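Local coordinates for protein S-adenosylmethionine:2-demethylmenaquinone methyltransferase (Geobacillus kaustophilus, PDB 2PCN) that is of unassigned function but belongs to the RraA-like family of compact alpha/beta proteins, assembled here as a trimer, at residues 94-97 with 98-101; 129-133 with 134-138. All coordinates share one frame; numbering follows the deposited sequence.

How the contacts relate
The two contacts lie on opposite sides of the chain's centre, their own centres about 25 Å apart and their nearest atoms about 12 Å, and they sit on different elements. Contact 1 (94-97 with 98-101) is the bend from strand 93-94 into the short helix 97-100, and another subunit meets its polar residues. Contact 2 (129-133 with 134-138) is a beta hairpin that no other chain of the assembly touches. Both are partly buried. In contact 1 an isoleucine pair packs inward, while Asp96 and Glu99 face another subunit; in contact 2 stacked aromatic rings face the large sheet, whereas a salt-bridge network occupies the other face of the hairpin.

Contact 1. Residues 94-97 with 98-101; sequences IRDS and AEIG
Ile100 folds back over the chain that leads into its own helix: its CD1 lies 4.1 Å from Ile94 CD1 and 3.3 Å from Arg95 O. Its CG1 points away from its own carbonyl carbon (chi1 -72°), which carries the chain back over Asp96 O and on to Ile94. The backbone fastens the same turn, since Ile100 N donates to Asp96 O at 2.9 Å (160° at the hydrogen), and Gly101 N follows with a bond to Ser97 O at 3.0 Å. This inner side is closed by Val107, which both isoleucines touch, and by Leu72 and Ala77 against Ile100. The turn is open at Ala98 and Gly101, both exposed. Its acidic side is polar but covered by the second subunit. Asp96 holds the N-cap position, yet its side chain does not cap; OD2 instead accepts from Asp74 N, and Asp147 of the second subunit bonds Ser97 OG. Glu99, bent at chi2 (75°), brings OE1 to 3.1 Å from Asp96 O, two acceptors without a hydrogen bond, and 4.2 Å from Asp96 OD1. Lys2 of the second subunit bridges both acids across the interface, at Asp96 OD1 and Glu99 OE2, and would probably offset this repulsion.

Contact 2. Residues 129-133 with 134-138; sequences LEFGG and VRWEP
Strands 129-131 and 134-136 run antiparallel, their axes at 158° and 4.8 Å apart at closest, joined by a type I' turn from Phe131 to Val134. Leu129 and Trp136 form a hydrogen-bonded pair through both backbone groups, as do Phe131 and Val134. Gly132 and Gly133 occupy the turn with positive phi, a conformation glycine readily adopts. Trp136 then adds a side-chain bond: NE1 donates to Phe131 O at 3.1 Å, nearly straight at 168° and close to the indole plane. Phe131 O thus accepts twice, from Trp136 NE1 and Val134 N, which approach opposite faces of its carbonyl plane. This is a beta hairpin with a two-residue loop, and its aromatic face packs against the large mixed sheet: Phe131 and Trp136 both touch Val60, and Trp136 also meets Ile34 and Val151. Phe131 CG sits between its backbone N and carbonyl carbon, which places the ring over the Trp136 pyrrole in an offset stack, centroids 4.0 Å apart and planes 14° apart, with NE1 over the centre of the phenyl. Val134 CG1 lies over the opposite indole face, near its rim. On the other, exposed face, Glu130 and Arg135 extend side by side, OE2 making a long salt bridge to NH1 at 3.9 Å; Arg135 NE completes a three-residue network through a salt bridge to Glu137 OE2 that includes a weak hydrogen bond of 3.2 Å.

Contact 1. Residues 94-97 with 98-101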
# COMPACT_ATOMS: atom_id res chain seq x y z
N ILE A 94 9.13 10.77 3.72
CA ILE A 94 9.01 12.06 3.06
C ILE A 94 7.70 12.68 3.54
O ILE A 94 6.94 12.04 4.27
CB ILE A 94 8.94 11.94 1.52
CG1 ILE A 94 7.63 11.24 1.11
CG2 ILE A 94 10.13 11.16 1.00
CD1 ILE A 94 7.32 11.35 -0.36
N ARG A 95 7.46 13.92 3.15
CA ARG A 95 6.21 14.59 3.48
C ARG A 95 5.82 15.40 2.25
O ARG A 95 6.56 15.43 1.26
CB ARG A 95 6.34 15.47 4.73
CG ARG A 95 7.27 16.67 4.62
CD ARG A 95 7.27 17.40 5.96
NE ARG A 95 7.80 18.75 5.88
CZ ARG A 95 7.72 19.65 6.86
NH1 ARG A 95 7.14 19.33 8.01
NH2 ARG A 95 8.20 20.87 6.68
N ASP A 96 4.66 16.06 2.29
CA ASP A 96 4.15 16.82 1.15
C ASP A 96 3.97 15.84 -0.01
O ASP A 96 4.17 16.19 -1.17
CB ASP A 96 5.11 17.94 0.73
CG ASP A 96 5.35 18.95 1.83
OD1 ASP A 96 4.39 19.33 2.53
OD2 ASP A 96 6.51 19.38 1.99
N SER A 97 3.58 14.60 0.32
CA SER A 97 3.39 13.57 -0.69
C SER A 97 2.33 13.96 -1.71
O SER A 97 2.42 13.59 -2.88
CB SER A 97 3.02 12.23 -0.03
OG SER A 97 1.79 12.31 0.67
N ALA A 98 1.32 14.71 -1.28
CA ALA A 98 0.28 15.13 -2.20
C ALA A 98 0.89 16.00 -3.30
O ALA A 98 0.64 15.79 -4.48
CB ALA A 98 -0.79 15.91 -1.45
N GLU A 99 1.69 16.98 -2.89
CA GLU A 99 2.34 17.90 -3.81
C GLU A 99 3.39 17.22 -4.70
O GLU A 99 3.51 17.52 -5.89
CB GLU A 99 3.00 19.04 -3.03
CG GLU A 99 2.02 19.95 -2.28
CD GLU A 99 1.46 19.31 -1.01
OE1 GLU A 99 1.86 18.18 -0.67
OE2 GLU A 99 0.60 19.95 -0.36
N ILE A 100 4.15 16.30 -4.11
CA ILE A 100 5.19 15.59 -4.84
C ILE A 100 4.59 14.68 -5.91
O ILE A 100 5.20 14.46 -6.96
CB ILE A 100 6.08 14.79 -3.86
CG1 ILE A 100 6.95 15.78 -3.08
CG2 ILE A 100 6.91 13.75 -4.61
CD1 ILE A 100 7.66 15.18 -1.87
N GLY A 101 3.40 14.16 -5.65
CA GLY A 101 2.76 13.29 -6.63
C GLY A 101 2.45 14.00 -7.94
O GLY A 101 2.22 13.35 -8.96

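Contact 2. Residues 129-133 with 134-138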
# COMPACT_ATOMS: atom_id res chain seq x y z
N LEU A 129 26.68 3.39 0.71
CA LEU A 129 25.52 3.13 1.55
C LEU A 129 25.24 1.64 1.56
O LEU A 129 25.58 0.93 0.61
CB LEU A 129 24.29 3.87 1.02
CG LEU A 129 24.45 5.37 0.75
CD1 LEU A 129 23.17 5.90 0.12
CD2 LEU A 129 24.77 6.12 2.04
N GLU A 130 24.63 1.16 2.64
CA GLU A 130 24.30 -0.25 2.76
C GLU A 130 22.92 -0.46 3.39
O GLU A 130 22.76 -0.35 4.60
CB GLU A 130 25.36 -0.97 3.60
CG GLU A 130 26.70 -1.11 2.91
CD GLU A 130 27.75 -1.73 3.81
OE1 GLU A 130 27.48 -2.81 4.38
OE2 GLU A 130 28.84 -1.14 3.95
N PHE A 131 21.94 -0.76 2.55
CA PHE A 131 20.58 -1.03 3.02
C PHE A 131 19.80 -1.77 1.94
O PHE A 131 20.17 -1.73 0.76
CB PHE A 131 19.85 0.26 3.40
CG PHE A 131 19.57 1.18 2.24
CD1 PHE A 131 20.46 2.19 1.90
CD2 PHE A 131 18.39 1.03 1.51
CE1 PHE A 131 20.18 3.05 0.83
CE2 PHE A 131 18.10 1.89 0.44
CZ PHE A 131 19.01 2.90 0.10
N GLY A 132 18.73 -2.43 2.35
CA GLY A 132 17.90 -3.17 1.41
C GLY A 132 18.66 -4.30 0.74
O GLY A 132 18.29 -4.75 -0.34
N GLY A 133 19.72 -4.76 1.40
CA GLY A 133 20.52 -5.84 0.86
C GLY A 133 21.35 -5.41 -0.33
O GLY A 133 21.82 -6.24 -1.10
N VAL A 134 21.54 -4.10 -0.48
CA VAL A 134 22.30 -3.56 -1.60
C VAL A 134 23.40 -2.61 -1.16
O VAL A 134 23.27 -1.89 -0.17
CB VAL A 134 21.35 -2.81 -2.59
CG1 VAL A 134 22.17 -2.04 -3.64
CG2 VAL A 134 20.43 -3.80 -3.28
N ARG A 135 24.51 -2.62 -1.90
CA ARG A 135 25.63 -1.73 -1.63
C ARG A 135 25.51 -0.64 -2.68
O ARG A 135 25.67 -0.89 -3.87
CB ARG A 135 26.96 -2.48 -1.80
CG ARG A 135 28.21 -1.67 -1.49
CD ARG A 135 29.45 -2.40 -1.99
NE ARG A 135 30.69 -1.71 -1.66
CZ ARG A 135 31.19 -1.61 -0.43
NH1 ARG A 135 30.55 -2.16 0.59
NH2 ARG A 135 32.33 -0.97 -0.22
N TRP A 136 25.20 0.58 -2.24
CA TRP A 136 25.02 1.72 -3.14
C TRP A 136 26.29 2.56 -3.21
O TRP A 136 26.62 3.27 -2.25
CB TRP A 136 23.85 2.59 -2.65
CG TRP A 136 22.62 1.80 -2.27
CD1 TRP A 136 22.45 1.03 -1.16
CD2 TRP A 136 21.40 1.72 -3.02
NE1 TRP A 136 21.20 0.47 -1.16
CE2 TRP A 136 20.53 0.88 -2.29
CE3 TRP A 136 20.96 2.27 -4.22
CZ2 TRP A 136 19.24 0.57 -2.73
CZ3 TRP A 136 19.67 1.97 -4.66
CH2 TRP A 136 18.83 1.13 -3.92
N GLU A 137 26.98 2.51 -4.34
CA GLU A 137 28.22 3.24 -4.53
C GLU A 137 28.09 4.47 -5.43
O GLU A 137 27.37 4.45 -6.42
CB GLU A 137 29.29 2.32 -5.13
CG GLU A 137 29.74 1.19 -4.22
CD GLU A 137 30.78 0.30 -4.88
OE1 GLU A 137 31.73 0.84 -5.49
OE2 GLU A 137 30.64 -0.94 -4.80
N PRO A 138 28.80 5.56 -5.09
CA PRO A 138 28.73 6.77 -5.91
C PRO A 138 29.21 6.42 -7.32
O PRO A 138 30.18 5.69 -7.48
CB PRO A 138 29.69 7.72 -5.20
CG PRO A 138 29.56 7.31 -3.76
CD PRO A 138 29.57 5.80 -3.86